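PDB 6RJ1: Mgp-operon protein 3 from Mycoplasma pneumoniae, which probably takes part in the attachment of this human pathogen to host cells, as an extracellular, membrane-anchored adhesion protein linked with sugar recognition. Local coordinates for residues S75-N80 against Y138-S143; L179-G184 against T219-D224; D503-F508 against A593-T598; W863-D868 against I891-T896. All coordinates share one frame; numbering follows the deposited sequence.

Contact 1: S75-N80 against Y138-S143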
loop_
_atom_site.group_PDB
_atom_site.type_symbol
_atom_site.label_atom_id
_atom_site.label_comp_id
_atom_site.label_asym_id
_atom_site.label_seq_id
_atom_site.Cartn_x
_atom_site.Cartn_y
_atom_site.Cartn_z
ATOM N N SER A 75 -14.230 27.085 -23.502
ATOM C CA SER A 75 -14.051 25.801 -24.210
ATOM C C SER A 75 -15.287 24.871 -24.062
ATOM O O SER A 75 -16.418 25.364 -24.149
ATOM C CB SER A 75 -12.742 25.122 -23.799
ATOM O OG SER A 75 -11.620 25.969 -24.004
ATOM N N ASN A 76 -15.077 23.544 -23.867
ATOM C CA ASN A 76 -16.153 22.569 -23.653
ATOM C C ASN A 76 -16.576 22.623 -22.176
ATOM O O ASN A 76 -17.737 22.355 -21.856
ATOM C CB ASN A 76 -15.692 21.155 -24.027
ATOM C CG ASN A 76 -16.792 20.117 -23.997
ATOM O OD1 ASN A 76 -17.173 19.602 -22.939
ATOM N ND2 ASN A 76 -17.325 19.781 -25.164
ATOM N N THR A 77 -15.608 22.969 -21.285
ATOM C CA THR A 77 -15.707 23.106 -19.819
ATOM C C THR A 77 -16.128 21.790 -19.107
ATOM O O THR A 77 -16.106 21.749 -17.876
ATOM C CB THR A 77 -16.588 24.314 -19.372
ATOM O OG1 THR A 77 -16.832 25.218 -20.455
ATOM C CG2 THR A 77 -15.983 25.073 -18.192
ATOM N N ASN A 78 -16.480 20.720 -19.862
ATOM C CA ASN A 78 -16.879 19.435 -19.271
ATOM C C ASN A 78 -16.052 18.238 -19.801
ATOM O O ASN A 78 -16.516 17.088 -19.772
ATOM C CB ASN A 78 -18.391 19.205 -19.417
ATOM C CG ASN A 78 -19.157 19.434 -18.133
ATOM O OD1 ASN A 78 -19.812 20.465 -17.950
ATOM N ND2 ASN A 78 -19.093 18.477 -17.210
ATOM N N GLN A 79 -14.808 18.512 -20.242
ATOM C CA GLN A 79 -13.901 17.489 -20.750
ATOM C C GLN A 79 -12.920 17.023 -19.667
ATOM O O GLN A 79 -12.371 17.844 -18.923
ATOM C CB GLN A 79 -13.163 17.993 -22.002
ATOM C CG GLN A 79 -12.962 16.920 -23.071
ATOM C CD GLN A 79 -14.137 16.726 -24.011
ATOM O OE1 GLN A 79 -15.314 16.838 -23.642
ATOM N NE2 GLN A 79 -13.836 16.405 -25.260
ATOM N N ASN A 80 -12.718 15.701 -19.578
ATOM C CA ASN A 80 -11.814 15.082 -18.612
ATOM C C ASN A 80 -10.361 15.377 -18.992
ATOM O O ASN A 80 -9.984 15.205 -20.154
ATOM C CB ASN A 80 -12.064 13.566 -18.527
ATOM C CG ASN A 80 -11.496 12.863 -17.308
ATOM O OD1 ASN A 80 -10.705 13.403 -16.525
ATOM N ND2 ASN A 80 -11.886 11.617 -17.126
ATOM N N TYR A 138 -12.715 10.727 -13.306
ATOM C CA TYR A 138 -13.016 12.034 -13.871
ATOM C C TYR A 138 -12.369 13.194 -13.103
ATOM O O TYR A 138 -12.427 13.252 -11.875
ATOM C CB TYR A 138 -14.527 12.245 -14.045
ATOM C CG TYR A 138 -14.887 13.555 -14.718
ATOM C CD1 TYR A 138 -14.979 13.649 -16.105
ATOM C CD2 TYR A 138 -15.135 14.701 -13.972
ATOM C CE1 TYR A 138 -15.300 14.856 -16.729
ATOM C CE2 TYR A 138 -15.419 15.919 -14.586
ATOM C CZ TYR A 138 -15.518 15.989 -15.964
ATOM O OH TYR A 138 -15.832 17.187 -16.554
ATOM N N VAL A 139 -11.775 14.128 -13.859
ATOM C CA VAL A 139 -11.174 15.368 -13.371
ATOM C C VAL A 139 -11.341 16.430 -14.463
ATOM O O VAL A 139 -10.829 16.271 -15.571
ATOM C CB VAL A 139 -9.741 15.231 -12.785
ATOM C CG1 VAL A 139 -8.730 14.724 -13.812
ATOM C CG2 VAL A 139 -9.279 16.534 -12.148
ATOM N N LYS A 140 -12.146 17.461 -14.172
ATOM C CA LYS A 140 -12.506 18.502 -15.132
ATOM C C LYS A 140 -11.356 19.464 -15.413
ATOM O O LYS A 140 -10.775 20.020 -14.480
ATOM C CB LYS A 140 -13.797 19.223 -14.675
ATOM C CG LYS A 140 -14.202 20.479 -15.454
ATOM C CD LYS A 140 -14.241 21.697 -14.513
ATOM C CE LYS A 140 -14.679 22.984 -15.169
ATOM N NZ LYS A 140 -16.151 23.031 -15.380
ATOM N N GLN A 141 -11.035 19.646 -16.715
ATOM C CA GLN A 141 -10.012 20.578 -17.198
ATOM C C GLN A 141 -10.560 21.965 -16.915
ATOM O O GLN A 141 -11.671 22.281 -17.346
ATOM C CB GLN A 141 -9.749 20.375 -18.693
ATOM C CG GLN A 141 -8.274 20.224 -19.000
ATOM C CD GLN A 141 -8.000 20.116 -20.471
ATOM O OE1 GLN A 141 -7.407 21.017 -21.071
ATOM N NE2 GLN A 141 -8.400 19.004 -21.085
ATOM N N GLU A 142 -9.835 22.758 -16.122
ATOM C CA GLU A 142 -10.329 24.034 -15.634
ATOM C C GLU A 142 -10.378 25.151 -16.697
ATOM O O GLU A 142 -11.268 25.088 -17.542
ATOM C CB GLU A 142 -9.580 24.450 -14.367
ATOM C CG GLU A 142 -9.876 23.466 -13.249
ATOM C CD GLU A 142 -9.863 24.006 -11.839
ATOM O OE1 GLU A 142 -8.879 24.685 -11.467
ATOM O OE2 GLU A 142 -10.828 23.722 -11.094
ATOM N N SER A 143 -9.474 26.164 -16.632
ATOM C CA SER A 143 -9.331 27.398 -17.442
ATOM C C SER A 143 -9.198 28.558 -16.447
ATOM O O SER A 143 -8.782 29.656 -16.821
ATOM C CB SER A 143 -10.541 27.656 -18.344
ATOM O OG SER A 143 -10.560 26.831 -19.498
#
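N80 and Y138 run past one another in contrary senses, the amide plane of N80 turned 45° from the Y138 ring. N80 CG lies 3.8 Å from Y138 CD1, with N80 CB about as close, while N80 ND2 passes near the Y138 backbone and bonds to the carbonyl of P137. N80 OD1 accepts V139 N at 3.0 Å, the donor standing above the carbonyl plane. The same oxygen also takes the N-H of L82, and these bonds together fix the rotation of the amide. Y138 CG is anti to the backbone N (chi1 -176°), and the ring extends from there to N78, where OH gives a weak hydrogen bond to N78 O at 3.3 Å; that oxygen sits at the ring edge. T77 contributes chiefly its carbonyl: T77 O receives K140 NZ at 2.8 Å, in the carbonyl plane, and T77 CG2 lies beside the ammonium group. The backbone adds a nearly straight bond from Q141 N to Q79 O (3.1 Å, 173°). All four cross-contact bonds thus run from donors in 138-143 to acceptors in 75-80, three of them main-chain carbonyls, so the two loops are joined by polar links, and the lysine charge would polarise the T77 carbonyl.

Contact 2: L179-G184 against T219-D224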
loop_
_atom_site.group_PDB
_atom_site.type_symbol
_atom_site.label_atom_id
_atom_site.label_comp_id
_atom_site.label_asym_id
_atom_site.label_seq_id
_atom_site.Cartn_x
_atom_site.Cartn_y
_atom_site.Cartn_z
ATOM N N LEU A 179 16.431 5.060 0.771
ATOM C CA LEU A 179 15.226 5.710 1.292
ATOM C C LEU A 179 15.543 7.002 2.068
ATOM O O LEU A 179 14.679 7.877 2.172
ATOM C CB LEU A 179 14.416 4.746 2.182
ATOM C CG LEU A 179 13.426 3.752 1.542
ATOM C CD1 LEU A 179 12.924 4.194 0.156
ATOM C CD2 LEU A 179 13.970 2.369 1.531
ATOM N N ALA A 180 16.774 7.106 2.619
ATOM C CA ALA A 180 17.251 8.229 3.436
ATOM C C ALA A 180 17.402 9.554 2.681
ATOM O O ALA A 180 18.191 9.648 1.745
ATOM C CB ALA A 180 18.560 7.861 4.129
ATOM N N ARG A 181 16.659 10.581 3.113
ATOM C CA ARG A 181 16.668 11.928 2.541
ATOM C C ARG A 181 17.196 12.888 3.606
ATOM O O ARG A 181 16.806 12.767 4.768
ATOM C CB ARG A 181 15.224 12.323 2.154
ATOM C CG ARG A 181 14.893 12.385 0.656
ATOM C CD ARG A 181 15.169 11.132 -0.168
ATOM N NE ARG A 181 14.283 10.000 0.104
ATOM C CZ ARG A 181 13.414 9.498 -0.773
ATOM N NH1 ARG A 181 12.689 8.436 -0.463
ATOM N NH2 ARG A 181 13.270 10.054 -1.969
ATOM N N VAL A 182 18.062 13.851 3.223
ATOM C CA VAL A 182 18.617 14.846 4.153
ATOM C C VAL A 182 17.488 15.602 4.868
ATOM O O VAL A 182 16.520 16.023 4.233
ATOM C CB VAL A 182 19.674 15.787 3.502
ATOM C CG1 VAL A 182 20.168 16.844 4.490
ATOM C CG2 VAL A 182 20.854 14.981 2.956
ATOM N N ASN A 183 17.588 15.688 6.201
ATOM C CA ASN A 183 16.616 16.350 7.064
ATOM C C ASN A 183 16.313 17.780 6.648
ATOM O O ASN A 183 17.213 18.531 6.261
ATOM C CB ASN A 183 17.107 16.361 8.513
ATOM C CG ASN A 183 16.633 15.231 9.370
ATOM O OD1 ASN A 183 15.603 14.584 9.125
ATOM N ND2 ASN A 183 17.375 15.000 10.427
ATOM N N GLY A 184 15.043 18.135 6.771
ATOM C CA GLY A 184 14.560 19.480 6.528
ATOM C C GLY A 184 14.960 20.402 7.664
ATOM O O GLY A 184 15.552 19.966 8.658
ATOM N N THR A 219 11.020 19.729 10.217
ATOM C CA THR A 219 9.813 20.054 9.452
ATOM C C THR A 219 9.594 19.186 8.198
ATOM O O THR A 219 8.520 19.253 7.591
ATOM C CB THR A 219 9.810 21.543 9.092
ATOM O OG1 THR A 219 10.899 21.820 8.207
ATOM C CG2 THR A 219 9.866 22.440 10.309
ATOM N N GLY A 220 10.593 18.390 7.821
ATOM C CA GLY A 220 10.480 17.531 6.654
ATOM C C GLY A 220 11.786 16.998 6.119
ATOM O O GLY A 220 12.700 16.684 6.885
ATOM N N PHE A 221 11.861 16.846 4.794
ATOM C CA PHE A 221 13.043 16.308 4.133
ATOM C C PHE A 221 13.322 17.014 2.810
ATOM O O PHE A 221 12.389 17.396 2.098
ATOM C CB PHE A 221 12.944 14.767 3.971
ATOM C CG PHE A 221 11.756 14.251 3.190
ATOM C CD1 PHE A 221 10.542 14.003 3.821
ATOM C CD2 PHE A 221 11.865 13.962 1.835
ATOM C CE1 PHE A 221 9.443 13.501 3.101
ATOM C CE2 PHE A 221 10.774 13.459 1.115
ATOM C CZ PHE A 221 9.567 13.231 1.752
ATOM N N LYS A 222 14.619 17.188 2.499
ATOM C CA LYS A 222 15.126 17.818 1.284
ATOM C C LYS A 222 14.736 17.017 0.026
ATOM O O LYS A 222 14.860 15.787 0.004
ATOM C CB LYS A 222 16.646 17.988 1.374
ATOM C CG LYS A 222 17.089 19.018 2.402
ATOM C CD LYS A 222 18.512 19.476 2.148
ATOM C CE LYS A 222 18.927 20.586 3.090
ATOM N NZ LYS A 222 20.365 20.942 2.930
ATOM N N LEU A 223 14.241 17.723 -1.011
ATOM C CA LEU A 223 13.807 17.109 -2.276
ATOM C C LEU A 223 14.783 17.339 -3.448
ATOM O O LEU A 223 14.494 16.920 -4.572
ATOM C CB LEU A 223 12.392 17.591 -2.651
ATOM C CG LEU A 223 11.261 17.186 -1.714
ATOM C CD1 LEU A 223 10.016 17.971 -2.011
ATOM C CD2 LEU A 223 10.968 15.702 -1.807
ATOM N N ASP A 224 15.937 17.984 -3.179
ATOM C CA ASP A 224 16.965 18.298 -4.178
ATOM C C ASP A 224 17.769 17.086 -4.678
ATOM O O ASP A 224 18.276 17.108 -5.803
ATOM C CB ASP A 224 17.911 19.392 -3.642
ATOM C CG ASP A 224 18.741 19.015 -2.424
ATOM O OD1 ASP A 224 18.224 18.269 -1.557
ATOM O OD2 ASP A 224 19.908 19.490 -2.326
#
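R181 lays CB and CG alongside the F221 ring, the two side chains extending in the same sense, with R181 CG 3.6 Å from F221 CD2. Only the aliphatic CB and CG touch the ring; the guanidinium, its plane turned 47° from that of F221, lies farther off. Bends at chi2 and chi3 fold the arginine chain back, and R181 NE donates to L179 O at 3.0 Å, the donor lying above that carbonyl plane. R181 NH1 forms a salt bridge with E167, and the group also makes a cation-pi contact with Y662, so the charged end has partners of its own while the aliphatic part packs beside F221. One residue on, V182 and K222 also run side by side, V182 CG1 touching K222 CD at 3.9 Å along the extended lysine chain. The backbones are joined at two points. K222 N donates to V182 O at 2.8 Å and nearly straight (172°), and G184 N donates to G220 O, also at 2.8 Å but from above the carbonyl plane. These two bonds flank the pair N183 and F221, whose CA atoms are 4.6 Å apart. F221 itself bonds through its backbone to A576 of strand 575-577. The arrangement is that of an isolated beta bridge, in which a loop between two helices docks on the short strand 220-222 of a mixed sheet.

Contact 3: D503-F508 against A593-T598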
loop_
_atom_site.group_PDB
_atom_site.type_symbol
_atom_site.label_atom_id
_atom_site.label_comp_id
_atom_site.label_asym_id
_atom_site.label_seq_id
_atom_site.Cartn_x
_atom_site.Cartn_y
_atom_site.Cartn_z
ATOM N N ASP A 503 -11.762 10.866 15.315
ATOM C CA ASP A 503 -11.714 12.086 14.507
ATOM C C ASP A 503 -10.309 12.698 14.564
ATOM O O ASP A 503 -9.841 13.266 13.571
ATOM C CB ASP A 503 -12.777 13.105 14.947
ATOM C CG ASP A 503 -12.892 14.307 14.018
ATOM O OD1 ASP A 503 -13.064 14.098 12.782
ATOM O OD2 ASP A 503 -12.812 15.455 14.523
ATOM N N LYS A 504 -9.626 12.522 15.713
ATOM C CA LYS A 504 -8.265 12.980 15.918
ATOM C C LYS A 504 -7.316 12.232 14.972
ATOM O O LYS A 504 -6.433 12.854 14.378
ATOM C CB LYS A 504 -7.852 12.806 17.392
ATOM C CG LYS A 504 -6.821 13.832 17.870
ATOM C CD LYS A 504 -7.412 15.236 18.100
ATOM C CE LYS A 504 -7.688 15.560 19.550
ATOM N NZ LYS A 504 -8.896 14.875 20.059
ATOM N N GLN A 505 -7.549 10.918 14.776
ATOM C CA GLN A 505 -6.738 10.094 13.885
ATOM C C GLN A 505 -6.841 10.524 12.422
ATOM O O GLN A 505 -5.837 10.458 11.703
ATOM C CB GLN A 505 -7.035 8.607 14.070
ATOM C CG GLN A 505 -6.186 7.986 15.175
ATOM C CD GLN A 505 -6.635 6.596 15.519
ATOM O OE1 GLN A 505 -7.685 6.396 16.135
ATOM N NE2 GLN A 505 -5.837 5.608 15.140
ATOM N N LYS A 506 -8.031 11.021 12.002
ATOM C CA LYS A 506 -8.258 11.550 10.651
ATOM C C LYS A 506 -7.471 12.859 10.522
ATOM O O LYS A 506 -6.717 13.030 9.558
ATOM C CB LYS A 506 -9.756 11.799 10.405
ATOM C CG LYS A 506 -10.098 12.150 8.952
ATOM C CD LYS A 506 -11.610 12.208 8.684
ATOM C CE LYS A 506 -12.225 13.553 8.973
ATOM N NZ LYS A 506 -13.691 13.543 8.718
ATOM N N GLN A 507 -7.634 13.758 11.532
ATOM C CA GLN A 507 -6.987 15.069 11.648
ATOM C C GLN A 507 -5.476 14.945 11.474
ATOM O O GLN A 507 -4.900 15.722 10.723
ATOM C CB GLN A 507 -7.312 15.726 12.998
ATOM C CG GLN A 507 -8.723 16.288 13.109
ATOM C CD GLN A 507 -9.043 16.751 14.516
ATOM O OE1 GLN A 507 -8.242 17.400 15.193
ATOM N NE2 GLN A 507 -10.232 16.437 14.988
ATOM N N PHE A 508 -4.852 13.930 12.113
ATOM C CA PHE A 508 -3.419 13.665 12.002
ATOM C C PHE A 508 -2.978 13.459 10.553
ATOM O O PHE A 508 -2.011 14.083 10.126
ATOM C CB PHE A 508 -3.019 12.446 12.850
ATOM C CG PHE A 508 -2.558 12.806 14.239
ATOM C CD1 PHE A 508 -1.275 13.291 14.459
ATOM C CD2 PHE A 508 -3.408 12.666 15.331
ATOM C CE1 PHE A 508 -0.848 13.623 15.742
ATOM C CE2 PHE A 508 -2.986 13.025 16.616
ATOM C CZ PHE A 508 -1.719 13.521 16.807
ATOM N N ALA A 593 -6.494 6.879 24.525
ATOM C CA ALA A 593 -5.738 8.043 24.983
ATOM C C ALA A 593 -4.458 8.226 24.183
ATOM O O ALA A 593 -4.108 9.365 23.858
ATOM C CB ALA A 593 -5.424 7.926 26.463
ATOM N N LEU A 594 -3.785 7.110 23.833
ATOM C CA LEU A 594 -2.543 7.113 23.057
ATOM C C LEU A 594 -2.755 7.602 21.636
ATOM O O LEU A 594 -1.982 8.431 21.163
ATOM C CB LEU A 594 -1.887 5.723 23.037
ATOM C CG LEU A 594 -1.213 5.238 24.317
ATOM C CD1 LEU A 594 -0.904 3.768 24.226
ATOM C CD2 LEU A 594 0.060 5.997 24.605
ATOM N N VAL A 595 -3.802 7.103 20.959
ATOM C CA VAL A 595 -4.091 7.467 19.569
ATOM C C VAL A 595 -4.669 8.888 19.460
ATOM O O VAL A 595 -4.496 9.536 18.425
ATOM C CB VAL A 595 -4.937 6.415 18.802
ATOM C CG1 VAL A 595 -4.193 5.088 18.716
ATOM C CG2 VAL A 595 -6.325 6.229 19.419
ATOM N N GLU A 596 -5.324 9.380 20.527
ATOM C CA GLU A 596 -5.880 10.731 20.539
ATOM C C GLU A 596 -4.885 11.760 21.101
ATOM O O GLU A 596 -5.222 12.941 21.160
ATOM C CB GLU A 596 -7.239 10.787 21.265
ATOM C CG GLU A 596 -8.358 10.054 20.536
ATOM C CD GLU A 596 -9.752 10.182 21.130
ATOM O OE1 GLU A 596 -10.699 10.444 20.353
ATOM O OE2 GLU A 596 -9.903 10.009 22.362
ATOM N N ASN A 597 -3.657 11.326 21.489
ATOM C CA ASN A 597 -2.610 12.223 21.998
ATOM C C ASN A 597 -2.274 13.287 20.966
ATOM O O ASN A 597 -2.148 13.002 19.785
ATOM C CB ASN A 597 -1.368 11.463 22.440
ATOM C CG ASN A 597 -0.335 12.343 23.096
ATOM O OD1 ASN A 597 0.626 12.765 22.468
ATOM N ND2 ASN A 597 -0.502 12.632 24.377
ATOM N N THR A 598 -2.184 14.523 21.422
ATOM C CA THR A 598 -2.006 15.732 20.619
ATOM C C THR A 598 -0.580 15.892 20.005
ATOM O O THR A 598 -0.442 16.659 19.054
ATOM C CB THR A 598 -2.478 16.891 21.498
ATOM O OG1 THR A 598 -3.790 17.237 21.079
ATOM C CG2 THR A 598 -1.549 18.100 21.521
HETATM O O HOH W 1 -11.124 12.367 18.314
#
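V595 meets Q505 first: the two side chains cross at a slant, with V595 CG2 3.6 Å from Q505 OE1 and V595 CB 3.7 Å from Q505 CD. The amide oxygen Q505 OE1 finds its polar partner in T502, so toward V595 this flat group offers van der Waals contact. E596 comes next. Its carbonyl O lies 3.8 Å from K504 CG, and its carboxylate reaches the start of helix 503-511 through a water: K504 N donates to this water at 3.0 Å, and the water donates to E596 OE1 at 2.8 Å. An N-H of the first helical turn is thereby answered, and the carboxylate charge would probably be favoured by the helix N terminus. The junction between the two helical segments falls in the MgpC adhesin range, a family grouped with the beta-propellers. At N597 the backbone takes over: N597 O approaches F508 CZ, at the ring edge and near its plane, and accepts a hydrogen bond from R689, whose guanidinium also makes a cation-pi contact with F508. N597 OD1 bonds to the backbone N of G584. T598 brings its own carbonyl O within 4.1 Å of F508 CZ.

Contact 4: W863-D868 against I891-T896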
loop_
_atom_site.group_PDB
_atom_site.type_symbol
_atom_site.label_atom_id
_atom_site.label_comp_id
_atom_site.label_asym_id
_atom_site.label_seq_id
_atom_site.Cartn_x
_atom_site.Cartn_y
_atom_site.Cartn_z
ATOM N N TRP A 863 -6.589 -20.916 6.160
ATOM C CA TRP A 863 -6.112 -20.165 5.015
ATOM C C TRP A 863 -4.788 -20.796 4.572
ATOM O O TRP A 863 -3.980 -21.203 5.420
ATOM C CB TRP A 863 -5.863 -18.703 5.402
ATOM C CG TRP A 863 -7.086 -17.875 5.660
ATOM C CD1 TRP A 863 -7.715 -17.052 4.772
ATOM C CD2 TRP A 863 -7.719 -17.654 6.930
ATOM N NE1 TRP A 863 -8.725 -16.359 5.399
ATOM C CE2 TRP A 863 -8.745 -16.702 6.726
ATOM C CE3 TRP A 863 -7.511 -18.161 8.228
ATOM C CZ2 TRP A 863 -9.579 -16.265 7.765
ATOM C CZ3 TRP A 863 -8.347 -17.737 9.253
ATOM C CH2 TRP A 863 -9.361 -16.795 9.020
ATOM N N PHE A 864 -4.568 -20.871 3.249
ATOM C CA PHE A 864 -3.339 -21.401 2.669
ATOM C C PHE A 864 -2.736 -20.377 1.727
ATOM O O PHE A 864 -3.387 -19.967 0.765
ATOM C CB PHE A 864 -3.582 -22.754 1.983
ATOM C CG PHE A 864 -4.023 -23.847 2.925
ATOM C CD1 PHE A 864 -3.103 -24.509 3.731
ATOM C CD2 PHE A 864 -5.360 -24.221 3.004
ATOM C CE1 PHE A 864 -3.515 -25.514 4.610
ATOM C CE2 PHE A 864 -5.771 -25.226 3.885
ATOM C CZ PHE A 864 -4.846 -25.867 4.681
ATOM N N TYR A 865 -1.513 -19.924 2.042
ATOM C CA TYR A 865 -0.764 -18.921 1.275
ATOM C C TYR A 865 0.325 -19.592 0.462
ATOM O O TYR A 865 1.274 -20.136 1.033
ATOM C CB TYR A 865 -0.164 -17.863 2.208
ATOM C CG TYR A 865 -1.176 -16.879 2.743
ATOM C CD1 TYR A 865 -2.022 -17.220 3.800
ATOM C CD2 TYR A 865 -1.280 -15.598 2.208
ATOM C CE1 TYR A 865 -2.974 -16.320 4.283
ATOM C CE2 TYR A 865 -2.213 -14.684 2.694
ATOM C CZ TYR A 865 -3.061 -15.049 3.730
ATOM O OH TYR A 865 -3.988 -14.152 4.203
ATOM N N THR A 866 0.169 -19.581 -0.870
ATOM C CA THR A 866 1.122 -20.187 -1.787
ATOM C C THR A 866 2.089 -19.136 -2.303
ATOM O O THR A 866 1.675 -18.086 -2.788
ATOM C CB THR A 866 0.399 -20.973 -2.881
ATOM O OG1 THR A 866 -0.508 -21.895 -2.266
ATOM C CG2 THR A 866 1.355 -21.734 -3.784
ATOM N N PHE A 867 3.381 -19.421 -2.168
ATOM C CA PHE A 867 4.469 -18.550 -2.604
ATOM C C PHE A 867 5.272 -19.237 -3.696
ATOM O O PHE A 867 5.747 -20.356 -3.503
ATOM C CB PHE A 867 5.372 -18.217 -1.413
ATOM C CG PHE A 867 4.694 -17.310 -0.416
ATOM C CD1 PHE A 867 4.779 -15.927 -0.542
ATOM C CD2 PHE A 867 3.967 -17.836 0.650
ATOM C CE1 PHE A 867 4.148 -15.087 0.371
ATOM C CE2 PHE A 867 3.335 -16.991 1.561
ATOM C CZ PHE A 867 3.417 -15.624 1.403
ATOM N N ASP A 868 5.433 -18.565 -4.831
ATOM C CA ASP A 868 6.133 -19.078 -6.002
ATOM C C ASP A 868 7.425 -18.292 -6.213
ATOM O O ASP A 868 7.361 -17.089 -6.448
ATOM C CB ASP A 868 5.204 -18.931 -7.226
ATOM C CG ASP A 868 5.534 -19.738 -8.469
ATOM O OD1 ASP A 868 6.738 -20.018 -8.700
ATOM O OD2 ASP A 868 4.589 -20.066 -9.231
ATOM N N ILE A 891 2.337 -21.347 3.415
ATOM C CA ILE A 891 2.053 -20.957 4.797
ATOM C C ILE A 891 0.583 -21.260 5.128
ATOM O O ILE A 891 -0.299 -21.005 4.315
ATOM C CB ILE A 891 2.450 -19.479 5.074
ATOM C CG1 ILE A 891 3.981 -19.355 5.263
ATOM C CG2 ILE A 891 1.679 -18.880 6.271
ATOM C CD1 ILE A 891 4.560 -17.927 5.267
ATOM N N THR A 892 0.333 -21.813 6.311
ATOM C CA THR A 892 -1.012 -22.090 6.800
ATOM C C THR A 892 -1.349 -21.068 7.881
ATOM O O THR A 892 -0.542 -20.840 8.788
ATOM C CB THR A 892 -1.121 -23.539 7.304
ATOM O OG1 THR A 892 -0.950 -24.408 6.195
ATOM C CG2 THR A 892 -2.467 -23.840 7.963
ATOM N N VAL A 893 -2.535 -20.455 7.786
ATOM C CA VAL A 893 -2.992 -19.511 8.797
ATOM C C VAL A 893 -4.205 -20.108 9.528
ATOM O O VAL A 893 -5.169 -20.524 8.893
ATOM C CB VAL A 893 -3.206 -18.074 8.266
ATOM C CG1 VAL A 893 -3.722 -17.157 9.368
ATOM C CG2 VAL A 893 -1.910 -17.507 7.684
ATOM N N SER A 894 -4.124 -20.196 10.859
ATOM C CA SER A 894 -5.180 -20.763 11.692
ATOM C C SER A 894 -5.650 -19.758 12.737
ATOM O O SER A 894 -4.890 -18.878 13.123
ATOM C CB SER A 894 -4.681 -22.031 12.379
ATOM O OG SER A 894 -3.411 -21.853 12.989
ATOM N N ARG A 895 -6.895 -19.901 13.203
ATOM C CA ARG A 895 -7.468 -19.039 14.237
ATOM C C ARG A 895 -6.951 -19.443 15.616
ATOM O O ARG A 895 -6.750 -20.632 15.877
ATOM C CB ARG A 895 -8.997 -19.143 14.230
ATOM C CG ARG A 895 -9.687 -18.391 13.117
ATOM C CD ARG A 895 -11.186 -18.577 13.220
ATOM N NE ARG A 895 -11.918 -17.709 12.294
ATOM C CZ ARG A 895 -12.172 -18.003 11.022
ATOM N NH1 ARG A 895 -11.741 -19.140 10.498
ATOM N NH2 ARG A 895 -12.846 -17.154 10.261
ATOM N N THR A 896 -6.750 -18.457 16.506
ATOM C CA THR A 896 -6.321 -18.658 17.900
ATOM C C THR A 896 -7.114 -17.721 18.815
ATOM O O THR A 896 -7.555 -16.657 18.375
ATOM C CB THR A 896 -4.793 -18.452 18.092
ATOM O OG1 THR A 896 -4.411 -17.135 17.700
ATOM C CG2 THR A 896 -3.937 -19.496 17.372
#
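W863 extends alongside strand 891-896, from V893 to R895. Its CB packs on V893 CB at 4.0 Å, the apolar part of an antiparallel hydrogen-bonded pair. A chi1 of -71° sets CG anti to the carbonyl carbon; from there the indole brings W863 CE3 to V893 O at 3.4 Å, the oxygen lying at the ring edge in its plane. Next, W863 CZ3 touches R895 CG at 4.1 Å. The far corner, W863 CH2, lies over one face of the R895 guanidinium, displaced from its centre and 3.7 Å from R895 NH1; the two planes are 35° apart. R895 NH1 donates to the hydroxyl of Y856, which helps place the guanidinium. On the same sheet face as W863, Y865 CE1 leans on V893 CG2 at 3.8 Å, and F864 with T892 occupies the other face. The backbone evidence is regular: W863 pairs with V893 and Y865 with I891, two hydrogen bonds each, as in the almost straight Y865 N to I891 O (2.8 Å). The strands run 158° apart. Strands 851-857, 862-868, 888-896 and 914-920 pair each with the next in sequence, an antiparallel meander consistent with a beta-propeller blade.

From the N terminus, the four contacts follow one another in series, none enclosing or crossing another. Contact 1 closes a loop of 57 residues, tying the segment before strand 82-84 to the one after strand 125-135, itself part of an eight-strand mixed sheet. Contact 2 closes the shortest excursion but one, 34 residues containing helix and no strand, onto strand 220-222. Contact 3 spans 84 residues and brings helices 503-511 and 591-595 together. Contact 4, with 22 residues between its segments, joins neighbouring strands of an antiparallel sheet. Contacts 2 and 3 are nearest, about 12 Å between closest atoms, whereas contact 4 lies across the chain's centre from contacts 1 and 2.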